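Salivary cystatin-L (Ixodes scapularis, PDB 4ZM8) inhibits papain-like cysteine proteases of the tick's host, notably cathepsins L and S, and so helps suppress the host's immune response during feeding. Local coordinates at the interface of chains A and B. Residues are numbered along the deposited sequence; one frame, centred on the assembly and turned at random. Chains: chain A/B, Putative secreted cystatin.

Contact 1: the interface of chains A and B. Residues chain A 64-68, 90; chain B 27, 37, 40-42.
A:Arg90 and B:Asp41 meet across an antiparallel strand pairing in a domain-swapped cystatin dimer, in which strand 39-43 of chain B lines up with the end of strand 45-68 of chain A. The tight part of the contact is the backbone ladder. A:Ala66 N donates to B:Thr42 O at 3.1 Å, and B:Thr42 N returns a bond to A:Ala66 O at 2.8 Å; these bonds use backbone atoms and so ask little of the alanine side chain. Further along, B:Phe40 O takes two donors from A:Ser68: the amide N at 2.8 Å, and the hydroxyl OG, which comes from above the carbonyl plane. A:Ser68 OG sits between its own backbone N and carbonyl carbon (chi1 65°), which turns it back towards this acceptor. Beside the ladder, A:Val65 CG1 packs 3.7 Å from B:Asp41 CG, crossing it at about a right angle, and also lies against one face of the A:Arg90 guanidinium, near the rim. The salt bridge spans A:Arg90 NH2 and B:Asp41 OD1 at 2.7 Å, while NH1 hydrogen-bonds OD2. Guanidinium and carboxylate planes are 69° apart, so this is no flat two-pronged pair. B:Lys37 NZ reaches the same OD2 at 3.0 Å from the opposite face, and the two cations probably stabilise the carboxylate's negative charge. Contacts thin out at the margins: A:Glu67 touches chain B mainly near its backbone, and B:Thr27 offers CG2 to A:Val65 CG1 at 4.2 Å.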
loop_
_atom_site.group_PDB
_atom_site.type_symbol
_atom_site.label_atom_id
_atom_site.label_comp_id
_atom_site.label_asym_id
_atom_site.label_seq_id
_atom_site.Cartn_x
_atom_site.Cartn_y
_atom_site.Cartn_z
ATOM N N LYS A 64 -8.442 19.941 -10.586
ATOM C CA LYS A 64 -8.370 21.359 -10.261
ATOM C C LYS A 64 -9.050 21.549 -8.906
ATOM O O LYS A 64 -10.212 21.189 -8.736
ATOM C CB LYS A 64 -9.052 22.212 -11.333
ATOM C CG LYS A 64 -8.340 22.259 -12.663
ATOM C CD LYS A 64 -7.041 23.030 -12.555
ATOM C CE LYS A 64 -6.292 23.009 -13.879
ATOM N NZ LYS A 64 -7.197 23.307 -15.042
ATOM N N VAL A 65 -8.323 22.101 -7.946
ATOM C CA VAL A 65 -8.821 22.234 -6.585
ATOM C C VAL A 65 -8.990 23.712 -6.203
ATOM O O VAL A 65 -8.205 24.560 -6.613
ATOM C CB VAL A 65 -7.866 21.505 -5.613
ATOM C CG1 VAL A 65 -8.286 21.685 -4.176
ATOM C CG2 VAL A 65 -7.844 20.045 -5.950
ATOM N N ALA A 66 -10.031 24.020 -5.438
ATOM C CA ALA A 66 -10.290 25.392 -4.996
ATOM C C ALA A 66 -10.959 25.438 -3.615
ATOM O O ALA A 66 -11.780 24.566 -3.286
ATOM C CB ALA A 66 -11.150 26.111 -6.018
ATOM N N GLU A 67 -10.592 26.447 -2.815
ATOM C CA GLU A 67 -11.194 26.679 -1.500
ATOM C C GLU A 67 -12.713 26.755 -1.679
ATOM O O GLU A 67 -13.196 27.374 -2.628
ATOM C CB GLU A 67 -10.620 27.960 -0.859
ATOM C CG GLU A 67 -11.108 28.291 0.575
ATOM C CD GLU A 67 -10.337 29.445 1.253
ATOM O OE1 GLU A 67 -10.686 29.822 2.396
ATOM O OE2 GLU A 67 -9.380 29.981 0.651
ATOM N N SER A 68 -13.469 26.089 -0.812
ATOM C CA SER A 68 -14.932 26.075 -0.960
ATOM C C SER A 68 -15.608 27.074 -0.038
ATOM O O SER A 68 -14.970 27.737 0.781
ATOM C CB SER A 68 -15.506 24.694 -0.683
ATOM O OG SER A 68 -15.293 24.359 0.671
ATOM N N ARG A 90 -5.666 24.895 -8.034
ATOM C CA ARG A 90 -4.401 24.165 -8.094
ATOM C C ARG A 90 -4.581 22.805 -8.765
ATOM O O ARG A 90 -5.600 22.137 -8.597
ATOM C CB ARG A 90 -3.814 23.967 -6.703
ATOM C CG ARG A 90 -4.384 24.893 -5.693
ATOM C CD ARG A 90 -4.521 24.163 -4.390
ATOM N NE ARG A 90 -5.463 24.847 -3.528
ATOM C CZ ARG A 90 -5.910 24.345 -2.386
ATOM N NH1 ARG A 90 -5.470 23.161 -1.972
ATOM N NH2 ARG A 90 -6.782 25.043 -1.657
ATOM N N THR B 27 -11.279 14.976 -1.957
ATOM C CA THR B 27 -10.846 16.355 -1.751
ATOM C C THR B 27 -11.329 16.900 -0.415
ATOM O O THR B 27 -10.594 17.595 0.286
ATOM C CB THR B 27 -11.343 17.261 -2.890
ATOM O OG1 THR B 27 -10.944 16.696 -4.142
ATOM C CG2 THR B 27 -10.795 18.668 -2.757
ATOM N N LYS B 37 -5.961 25.340 7.799
ATOM C CA LYS B 37 -7.183 25.149 7.033
ATOM C C LYS B 37 -8.420 25.629 7.811
ATOM O O LYS B 37 -8.654 25.211 8.945
ATOM C CB LYS B 37 -7.311 23.670 6.658
ATOM C CG LYS B 37 -7.654 23.399 5.207
ATOM C CD LYS B 37 -6.510 23.723 4.265
ATOM C CE LYS B 37 -6.736 23.007 2.926
ATOM N NZ LYS B 37 -5.840 23.439 1.804
ATOM N N PHE B 40 -13.095 23.546 3.843
ATOM C CA PHE B 40 -12.940 22.468 2.883
ATOM C C PHE B 40 -12.450 22.987 1.521
ATOM O O PHE B 40 -12.865 24.056 1.060
ATOM C CB PHE B 40 -14.253 21.726 2.661
ATOM C CG PHE B 40 -14.727 20.960 3.844
ATOM C CD1 PHE B 40 -14.121 19.768 4.200
ATOM C CD2 PHE B 40 -15.819 21.409 4.585
ATOM C CE1 PHE B 40 -14.569 19.054 5.288
ATOM C CE2 PHE B 40 -16.276 20.692 5.682
ATOM C CZ PHE B 40 -15.653 19.512 6.028
ATOM N N ASP B 41 -11.564 22.214 0.891
ATOM C CA ASP B 41 -11.265 22.350 -0.525
ATOM C C ASP B 41 -12.320 21.598 -1.318
ATOM O O ASP B 41 -12.928 20.660 -0.795
ATOM C CB ASP B 41 -9.885 21.793 -0.836
ATOM C CG ASP B 41 -8.820 22.838 -0.733
ATOM O OD1 ASP B 41 -9.170 24.022 -0.939
ATOM O OD2 ASP B 41 -7.653 22.491 -0.441
ATOM N N THR B 42 -12.542 21.992 -2.570
ATOM C CA THR B 42 -13.481 21.260 -3.397
ATOM C C THR B 42 -12.950 21.070 -4.796
ATOM O O THR B 42 -11.837 21.480 -5.114
ATOM C CB THR B 42 -14.850 21.954 -3.484
ATOM O OG1 THR B 42 -15.811 21.066 -4.083
ATOM C CG2 THR B 42 -14.748 23.228 -4.311
#

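Contact 2: the interface of chains A and B. Residues chain A 26-27, 30, 41; chain B 63, 65, 94, 96, 106, 109.
The backbone of A:Ala26, A:Thr27 and A:Trp30 is helical throughout (helix 17-32), and the three- and four-residue spacing brings them to one helix face against B:Phe109, whose own backbone is extended, and against the concave sheet of chain B. The indole of A:Trp30 stacks on the B:Phe109 ring, the planes 8° apart and the centroid of the six-membered ring 4.6 Å from that of the phenyl. The stack is offset: B:Phe109 CB, rather than the middle of its ring, lies over the indole face, 3.4 Å from the six-membered ring centroid, as a CH-pi contact. With CG anti to the backbone N (chi1 173°), the indole lies where its broad face can take this methylene and ring together. The far tip of the phenyl, CZ, reaches down to A:Thr27 CA at 3.8 Å, crossing the threonine at about a right angle. A:Thr27 OG1 also touches B:Leu63 CD1 at 3.7 Å. Alanine suits position 26, where the helix comes close to the sheet: A:Ala26 CB meets B:Val96 CG2 at 3.6 Å, while its CA meets B:Val106 CG2 at 3.7 Å. The beta-branched valines present methyl groups from the strands to the helix. No polar pair bridges the two sides, so shape and apolar burial do the work. This patch seats the helix of one chain on the sheet of its partner, rebuilding across the dimer the helix-on-sheet core of the cystatin fold.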
loop_
_atom_site.group_PDB
_atom_site.type_symbol
_atom_site.label_atom_id
_atom_site.label_comp_id
_atom_site.label_asym_id
_atom_site.label_seq_id
_atom_site.Cartn_x
_atom_site.Cartn_y
_atom_site.Cartn_z
ATOM N N ALA A 26 11.037 -13.643 0.933
ATOM C CA ALA A 26 10.936 -12.481 1.805
ATOM C C ALA A 26 12.198 -12.254 2.629
ATOM O O ALA A 26 12.660 -11.130 2.749
ATOM C CB ALA A 26 9.735 -12.620 2.733
ATOM N N THR A 27 12.742 -13.322 3.207
ATOM C CA THR A 27 13.894 -13.217 4.105
ATOM C C THR A 27 15.187 -12.857 3.384
ATOM O O THR A 27 15.949 -12.003 3.846
ATOM C CB THR A 27 14.142 -14.523 4.870
ATOM O OG1 THR A 27 12.944 -14.919 5.549
ATOM C CG2 THR A 27 15.223 -14.313 5.889
ATOM N N TRP A 30 14.862 -9.147 2.042
ATOM C CA TRP A 30 14.863 -8.094 3.034
ATOM C C TRP A 30 16.246 -7.888 3.646
ATOM O O TRP A 30 16.735 -6.769 3.692
ATOM C CB TRP A 30 13.834 -8.382 4.128
ATOM C CG TRP A 30 13.921 -7.397 5.250
ATOM C CD1 TRP A 30 13.443 -6.116 5.258
ATOM C CD2 TRP A 30 14.538 -7.603 6.524
ATOM N NE1 TRP A 30 13.721 -5.517 6.462
ATOM C CE2 TRP A 30 14.394 -6.410 7.259
ATOM C CE3 TRP A 30 15.193 -8.682 7.119
ATOM C CZ2 TRP A 30 14.884 -6.266 8.545
ATOM C CZ3 TRP A 30 15.683 -8.535 8.404
ATOM C CH2 TRP A 30 15.529 -7.340 9.100
ATOM N N ASP A 41 20.148 -13.574 5.859
ATOM C CA ASP A 41 19.320 -14.234 6.859
ATOM C C ASP A 41 18.577 -15.324 6.126
ATOM O O ASP A 41 18.379 -15.228 4.912
ATOM C CB ASP A 41 18.328 -13.278 7.509
ATOM C CG ASP A 41 18.942 -12.448 8.602
ATOM O OD1 ASP A 41 20.088 -12.762 9.008
ATOM O OD2 ASP A 41 18.265 -11.497 9.059
ATOM N N LEU B 63 7.875 -15.590 11.552
ATOM C CA LEU B 63 9.020 -16.397 11.167
ATOM C C LEU B 63 10.075 -16.436 12.248
ATOM O O LEU B 63 10.260 -15.460 12.978
ATOM C CB LEU B 63 9.660 -15.867 9.860
ATOM C CG LEU B 63 8.905 -15.860 8.523
ATOM C CD1 LEU B 63 9.813 -15.361 7.431
ATOM C CD2 LEU B 63 8.303 -17.213 8.133
ATOM N N VAL B 65 13.931 -16.455 12.238
ATOM C CA VAL B 65 14.961 -16.016 11.305
ATOM C C VAL B 65 16.351 -16.066 11.952
ATOM O O VAL B 65 16.504 -15.758 13.135
ATOM C CB VAL B 65 14.664 -14.582 10.817
ATOM C CG1 VAL B 65 15.776 -14.070 9.954
ATOM C CG2 VAL B 65 13.349 -14.543 10.068
ATOM N N THR B 94 6.508 -10.206 8.710
ATOM C CA THR B 94 6.484 -9.510 7.445
ATOM C C THR B 94 5.176 -9.784 6.727
ATOM O O THR B 94 4.500 -10.784 7.001
ATOM C CB THR B 94 7.619 -9.953 6.538
ATOM O OG1 THR B 94 7.509 -9.296 5.268
ATOM C CG2 THR B 94 7.562 -11.471 6.325
ATOM N N VAL B 96 4.030 -10.251 2.709
ATOM C CA VAL B 96 4.355 -10.330 1.297
ATOM C C VAL B 96 3.073 -10.224 0.447
ATOM O O VAL B 96 2.157 -11.039 0.597
ATOM C CB VAL B 96 5.101 -11.641 0.990
ATOM C CG1 VAL B 96 5.466 -11.739 -0.478
ATOM C CG2 VAL B 96 6.342 -11.737 1.854
ATOM N N VAL B 106 7.794 -7.060 -0.219
ATOM C CA VAL B 106 8.088 -7.564 1.110
ATOM C C VAL B 106 8.166 -6.444 2.132
ATOM O O VAL B 106 9.142 -5.704 2.182
ATOM C CB VAL B 106 9.412 -8.349 1.099
ATOM C CG1 VAL B 106 9.844 -8.725 2.518
ATOM C CG2 VAL B 106 9.264 -9.572 0.222
ATOM N N PHE B 109 10.622 -6.228 7.721
ATOM C CA PHE B 109 10.607 -7.126 8.867
ATOM C C PHE B 109 10.575 -6.400 10.198
ATOM O O PHE B 109 11.381 -5.503 10.463
ATOM C CB PHE B 109 11.836 -8.032 8.841
ATOM C CG PHE B 109 11.681 -9.241 7.984
ATOM C CD1 PHE B 109 11.010 -9.174 6.769
ATOM C CD2 PHE B 109 12.231 -10.445 8.377
ATOM C CE1 PHE B 109 10.877 -10.298 5.968
ATOM C CE2 PHE B 109 12.102 -11.575 7.585
ATOM C CZ PHE B 109 11.416 -11.499 6.377
#

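Contact 3: the interface of chains A and B. Residues chain A 59, 61, 96, 98, 104; chain B 18-19, 22, 50-51.
Strand pairing supplies the backbone contact: A:Tyr59 forms an antiparallel bridge with B:Thr51, both on the long 45-68 strands, and their side chains lie side by side, pointing the same way. B:Thr51 CG2 touches A:Tyr59 CD2 at 3.8 Å, the threonine methyl being short enough to sit alongside a ring.

The apolar contacts centre on B:Leu22 of helix 17-31. Its two methyls divide the work. CD2 stands over the middle of the A:Tyr59 ring face, 3.7 Å from the centroid, a CH-pi contact made at about a right angle; CD1 turns to A:Lys104 CD at 3.5 Å and to A:Val96 CG1 at 4.0 Å. CG lies anti to the backbone N (chi1 -156°), extending the forked end from the helix towards the sheet, and a branched leucine can fill both places at once. The lysine contributes its aliphatic stem here.

Polar groups gather at the rim without a bond across. B:Glu18 OE1 lies 3.4 Å from the phenol oxygen A:Tyr59 OH and 4.0 Å from A:Glu98 OE1, the carboxylate planes 32° apart. Such like charges might repel or raise the affinity of one group for a proton.

The site fastens the early turns of the partner's helix to the sheet. The 51-59 stretch joining the lobes carries the cystatin QxVxG motif, normally a protease-binding hairpin loop; its extension into continuous strand fits the predicted inactivity of the dimer, which forms in vitro.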
loop_
_atom_site.group_PDB
_atom_site.type_symbol
_atom_site.label_atom_id
_atom_site.label_comp_id
_atom_site.label_asym_id
_atom_site.label_seq_id
_atom_site.Cartn_x
_atom_site.Cartn_y
_atom_site.Cartn_z
ATOM N N TYR A 59 -7.950 4.529 -8.221
ATOM C CA TYR A 59 -8.328 5.659 -9.059
ATOM C C TYR A 59 -7.294 6.773 -8.943
ATOM O O TYR A 59 -7.218 7.445 -7.922
ATOM C CB TYR A 59 -9.705 6.194 -8.671
ATOM C CG TYR A 59 -10.813 5.172 -8.764
ATOM C CD1 TYR A 59 -10.994 4.216 -7.768
ATOM C CD2 TYR A 59 -11.677 5.157 -9.848
ATOM C CE1 TYR A 59 -12.006 3.287 -7.851
ATOM C CE2 TYR A 59 -12.698 4.222 -9.935
ATOM C CZ TYR A 59 -12.853 3.292 -8.936
ATOM O OH TYR A 59 -13.860 2.364 -9.029
ATOM N N LEU A 61 -6.365 10.428 -9.768
ATOM C CA LEU A 61 -7.118 11.605 -10.171
ATOM C C LEU A 61 -6.240 12.820 -10.435
ATOM O O LEU A 61 -5.377 13.182 -9.627
ATOM C CB LEU A 61 -8.158 11.948 -9.106
ATOM C CG LEU A 61 -9.072 10.762 -8.793
ATOM C CD1 LEU A 61 -10.181 11.155 -7.844
ATOM C CD2 LEU A 61 -9.639 10.168 -10.062
ATOM N N VAL A 96 -6.955 7.070 -5.150
ATOM C CA VAL A 96 -8.002 6.653 -4.249
ATOM C C VAL A 96 -8.271 5.181 -4.466
ATOM O O VAL A 96 -8.828 4.783 -5.494
ATOM C CB VAL A 96 -9.317 7.442 -4.465
ATOM C CG1 VAL A 96 -10.454 6.854 -3.614
ATOM C CG2 VAL A 96 -9.121 8.915 -4.168
ATOM N N GLU A 98 -10.303 1.778 -3.548
ATOM C CA GLU A 98 -11.592 1.372 -3.037
ATOM C C GLU A 98 -11.699 -0.151 -3.061
ATOM O O GLU A 98 -11.612 -0.767 -4.118
ATOM C CB GLU A 98 -12.709 2.005 -3.858
ATOM C CG GLU A 98 -14.113 1.576 -3.466
ATOM C CD GLU A 98 -15.184 2.395 -4.175
ATOM O OE1 GLU A 98 -15.152 2.476 -5.420
ATOM O OE2 GLU A 98 -16.049 2.971 -3.482
ATOM N N LYS A 104 -12.819 3.353 1.276
ATOM C CA LYS A 104 -11.860 4.062 0.435
ATOM C C LYS A 104 -10.689 4.642 1.212
ATOM O O LYS A 104 -10.815 4.969 2.395
ATOM C CB LYS A 104 -12.558 5.198 -0.323
ATOM C CG LYS A 104 -13.938 4.827 -0.813
ATOM C CD LYS A 104 -14.609 5.965 -1.530
ATOM C CE LYS A 104 -16.123 5.840 -1.453
ATOM N NZ LYS A 104 -16.624 6.268 -0.115
ATOM N N GLU B 18 -19.577 8.635 -11.114
ATOM C CA GLU B 18 -18.809 7.789 -10.208
ATOM C C GLU B 18 -17.468 8.453 -9.935
ATOM O O GLU B 18 -17.083 8.637 -8.780
ATOM C CB GLU B 18 -18.628 6.383 -10.800
ATOM C CG GLU B 18 -17.411 5.594 -10.292
ATOM C CD GLU B 18 -17.697 4.708 -9.072
ATOM O OE1 GLU B 18 -16.898 3.781 -8.813
ATOM O OE2 GLU B 18 -18.701 4.933 -8.362
ATOM N N PHE B 19 -16.789 8.863 -11.002
ATOM C CA PHE B 19 -15.480 9.480 -10.866
ATOM C C PHE B 19 -15.581 10.832 -10.170
ATOM O O PHE B 19 -14.754 11.159 -9.314
ATOM C CB PHE B 19 -14.814 9.618 -12.234
ATOM C CG PHE B 19 -14.848 8.356 -13.029
ATOM C CD1 PHE B 19 -14.022 7.298 -12.697
ATOM C CD2 PHE B 19 -15.741 8.202 -14.075
ATOM C CE1 PHE B 19 -14.065 6.127 -13.403
ATOM C CE2 PHE B 19 -15.786 7.021 -14.790
ATOM C CZ PHE B 19 -14.949 5.987 -14.450
ATOM N N LEU B 22 -16.296 10.617 -6.495
ATOM C CA LEU B 22 -15.082 10.102 -5.867
ATOM C C LEU B 22 -13.981 11.166 -5.743
ATOM O O LEU B 22 -13.113 11.103 -4.863
ATOM C CB LEU B 22 -14.585 8.924 -6.686
ATOM C CG LEU B 22 -13.723 7.881 -6.031
ATOM C CD1 LEU B 22 -14.243 7.645 -4.633
ATOM C CD2 LEU B 22 -13.867 6.656 -6.887
ATOM N N GLU B 50 -7.718 7.742 -14.102
ATOM C CA GLU B 50 -7.149 6.451 -14.476
ATOM C C GLU B 50 -7.522 5.386 -13.441
ATOM O O GLU B 50 -7.433 5.624 -12.237
ATOM C CB GLU B 50 -5.628 6.554 -14.612
ATOM C CG GLU B 50 -5.169 7.686 -15.500
ATOM C CD GLU B 50 -3.734 8.077 -15.250
ATOM O OE1 GLU B 50 -3.497 8.910 -14.352
ATOM O OE2 GLU B 50 -2.838 7.544 -15.942
ATOM N N THR B 51 -7.949 4.215 -13.904
ATOM C CA THR B 51 -8.182 3.114 -12.989
ATOM C C THR B 51 -7.167 2.014 -13.197
ATOM O O THR B 51 -6.584 1.881 -14.268
ATOM C CB THR B 51 -9.579 2.507 -13.127
ATOM O OG1 THR B 51 -9.642 1.703 -14.308
ATOM C CG2 THR B 51 -10.631 3.593 -13.168
#

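Contact 4: the interface of chains A and B. Residues chain A 24, 28, 41-43; chain B 68, 76, 78, 81.
B:Tyr76, on a loop of chain B, reaches into the angle between helix 17-32 and strand 39-43 of chain A, at the edge of the swapped cystatin unit. Its CB lies 4.1 Å from A:Ser28 CB. With CG anti to the backbone N (chi1 178°), the ring is carried outward beneath the helix, and A:Ser28 CB covers its face, 3.3 Å from the centroid, as a CH-pi contact. A small serine permits this approach, its OG being turned away to A:His24 O within the helix. On one flank, B:Tyr76 CE2 passes A:Asp41 O at 3.6 Å; on the other, CE1 faces A:His24. At the tip, the phenol OH is gripped twice: by A:His24 ND1 at 2.6 Å, nearly straight (165° at H) and in the plane of both rings, and by A:Thr42 OG1 at 2.7 Å. Tyrosine suits the place by joining a flat apolar body to a hydroxyl that can both donate and accept. The imidazole is itself sandwiched, with B:Lys78 CB over the centre of one face and A:Val43 CG2 over the other, which should restrain its tilt. A:Thr42 OG1 donates to the B:Cys81 carbonyl, so it probably accepts from the phenol, which may in turn accept from A:His24 ND1. B:Cys81 is tied by a disulfide to B:Cys70, which probably helps to steady that acceptor. A:Thr42 OG1 meets B:Cys81 O at 3.2 Å, nearly along the C=O axis.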
loop_
_atom_site.group_PDB
_atom_site.type_symbol
_atom_site.label_atom_id
_atom_site.label_comp_id
_atom_site.label_asym_id
_atom_site.label_seq_id
_atom_site.Cartn_x
_atom_site.Cartn_y
_atom_site.Cartn_z
ATOM N N HIS A 24 11.276 -17.700 2.231
ATOM C CA HIS A 24 12.662 -17.579 1.817
ATOM C C HIS A 24 12.840 -16.350 0.937
ATOM O O HIS A 24 13.746 -15.554 1.168
ATOM C CB HIS A 24 13.131 -18.843 1.104
ATOM C CG HIS A 24 13.589 -19.916 2.039
ATOM N ND1 HIS A 24 14.800 -19.863 2.695
ATOM C CD2 HIS A 24 12.994 -21.064 2.444
ATOM C CE1 HIS A 24 14.933 -20.933 3.458
ATOM N NE2 HIS A 24 13.853 -21.680 3.320
ATOM N N SER A 28 15.441 -13.527 2.267
ATOM C CA SER A 28 16.643 -13.276 1.491
ATOM C C SER A 28 16.662 -11.845 0.994
ATOM O O SER A 28 17.664 -11.141 1.140
ATOM C CB SER A 28 16.726 -14.244 0.315
ATOM O OG SER A 28 15.575 -14.147 -0.504
ATOM N N ASP A 41 20.148 -13.574 5.859
ATOM C CA ASP A 41 19.320 -14.234 6.859
ATOM C C ASP A 41 18.577 -15.324 6.126
ATOM O O ASP A 41 18.379 -15.228 4.912
ATOM C CB ASP A 41 18.328 -13.278 7.509
ATOM C CG ASP A 41 18.942 -12.448 8.602
ATOM O OD1 ASP A 41 20.088 -12.762 9.008
ATOM O OD2 ASP A 41 18.265 -11.497 9.059
ATOM N N THR A 42 18.163 -16.359 6.839
ATOM C CA THR A 42 17.348 -17.383 6.202
ATOM C C THR A 42 16.213 -17.836 7.123
ATOM O O THR A 42 15.994 -17.280 8.203
ATOM C CB THR A 42 18.197 -18.592 5.765
ATOM O OG1 THR A 42 17.458 -19.392 4.833
ATOM C CG2 THR A 42 18.600 -19.431 6.974
ATOM N N VAL A 43 15.461 -18.822 6.673
ATOM C CA VAL A 43 14.373 -19.314 7.487
ATOM C C VAL A 43 14.822 -20.486 8.367
ATOM O O VAL A 43 15.214 -21.544 7.869
ATOM C CB VAL A 43 13.209 -19.728 6.612
ATOM C CG1 VAL A 43 12.008 -20.135 7.467
ATOM C CG2 VAL A 43 12.857 -18.583 5.662
ATOM N N SER B 68 22.367 -16.857 7.941
ATOM C CA SER B 68 22.609 -18.032 7.099
ATOM C C SER B 68 24.102 -18.262 6.823
ATOM O O SER B 68 24.945 -17.489 7.258
ATOM C CB SER B 68 21.882 -17.893 5.762
ATOM O OG SER B 68 22.641 -17.060 4.905
ATOM N N TYR B 76 21.650 -16.155 -3.420
ATOM C CA TYR B 76 20.946 -16.847 -2.355
ATOM C C TYR B 76 20.204 -18.053 -2.900
ATOM O O TYR B 76 19.435 -17.946 -3.845
ATOM C CB TYR B 76 19.974 -15.893 -1.643
ATOM C CG TYR B 76 19.150 -16.526 -0.531
ATOM C CD1 TYR B 76 17.980 -17.230 -0.815
ATOM C CD2 TYR B 76 19.538 -16.410 0.799
ATOM C CE1 TYR B 76 17.232 -17.804 0.182
ATOM C CE2 TYR B 76 18.783 -16.973 1.811
ATOM C CZ TYR B 76 17.634 -17.675 1.500
ATOM O OH TYR B 76 16.876 -18.245 2.506
ATOM N N LYS B 78 17.966 -21.286 -1.116
ATOM C CA LYS B 78 17.504 -21.791 0.167
ATOM C C LYS B 78 18.068 -23.176 0.512
ATOM O O LYS B 78 18.197 -23.516 1.689
ATOM C CB LYS B 78 15.985 -21.836 0.218
ATOM C CG LYS B 78 15.348 -22.540 -0.907
ATOM C CD LYS B 78 13.943 -22.933 -0.548
ATOM C CE LYS B 78 13.240 -23.525 -1.764
ATOM N NZ LYS B 78 12.153 -24.450 -1.354
ATOM N N CYS B 81 21.850 -22.124 1.461
ATOM C CA CYS B 81 21.985 -21.035 2.421
ATOM C C CYS B 81 21.201 -21.418 3.676
ATOM O O CYS B 81 20.139 -20.856 3.955
ATOM C CB CYS B 81 21.507 -19.709 1.827
ATOM S SG CYS B 81 22.374 -19.272 0.282
#

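The contacts fall into two lobes. Contact 1 and contact 3 lie about 17 Å apart between their C-alpha centres, contact 2 and contact 4 about 10 Å apart, sharing A:Asp41; contact 1 and contact 4 are about 50 Å apart. In one lobe chain B lends its helix and strand 39-43 to the sheet of chain A; in the other the roles reverse, and the two-fold axis repeats every contact in both. The 45-68 strands run between the lobes, so each lobe is a composite cystatin unit. The exchange accounts for how this dimer is held together; the protein is a monomer, and dimers form in vitro but probably not in vivo.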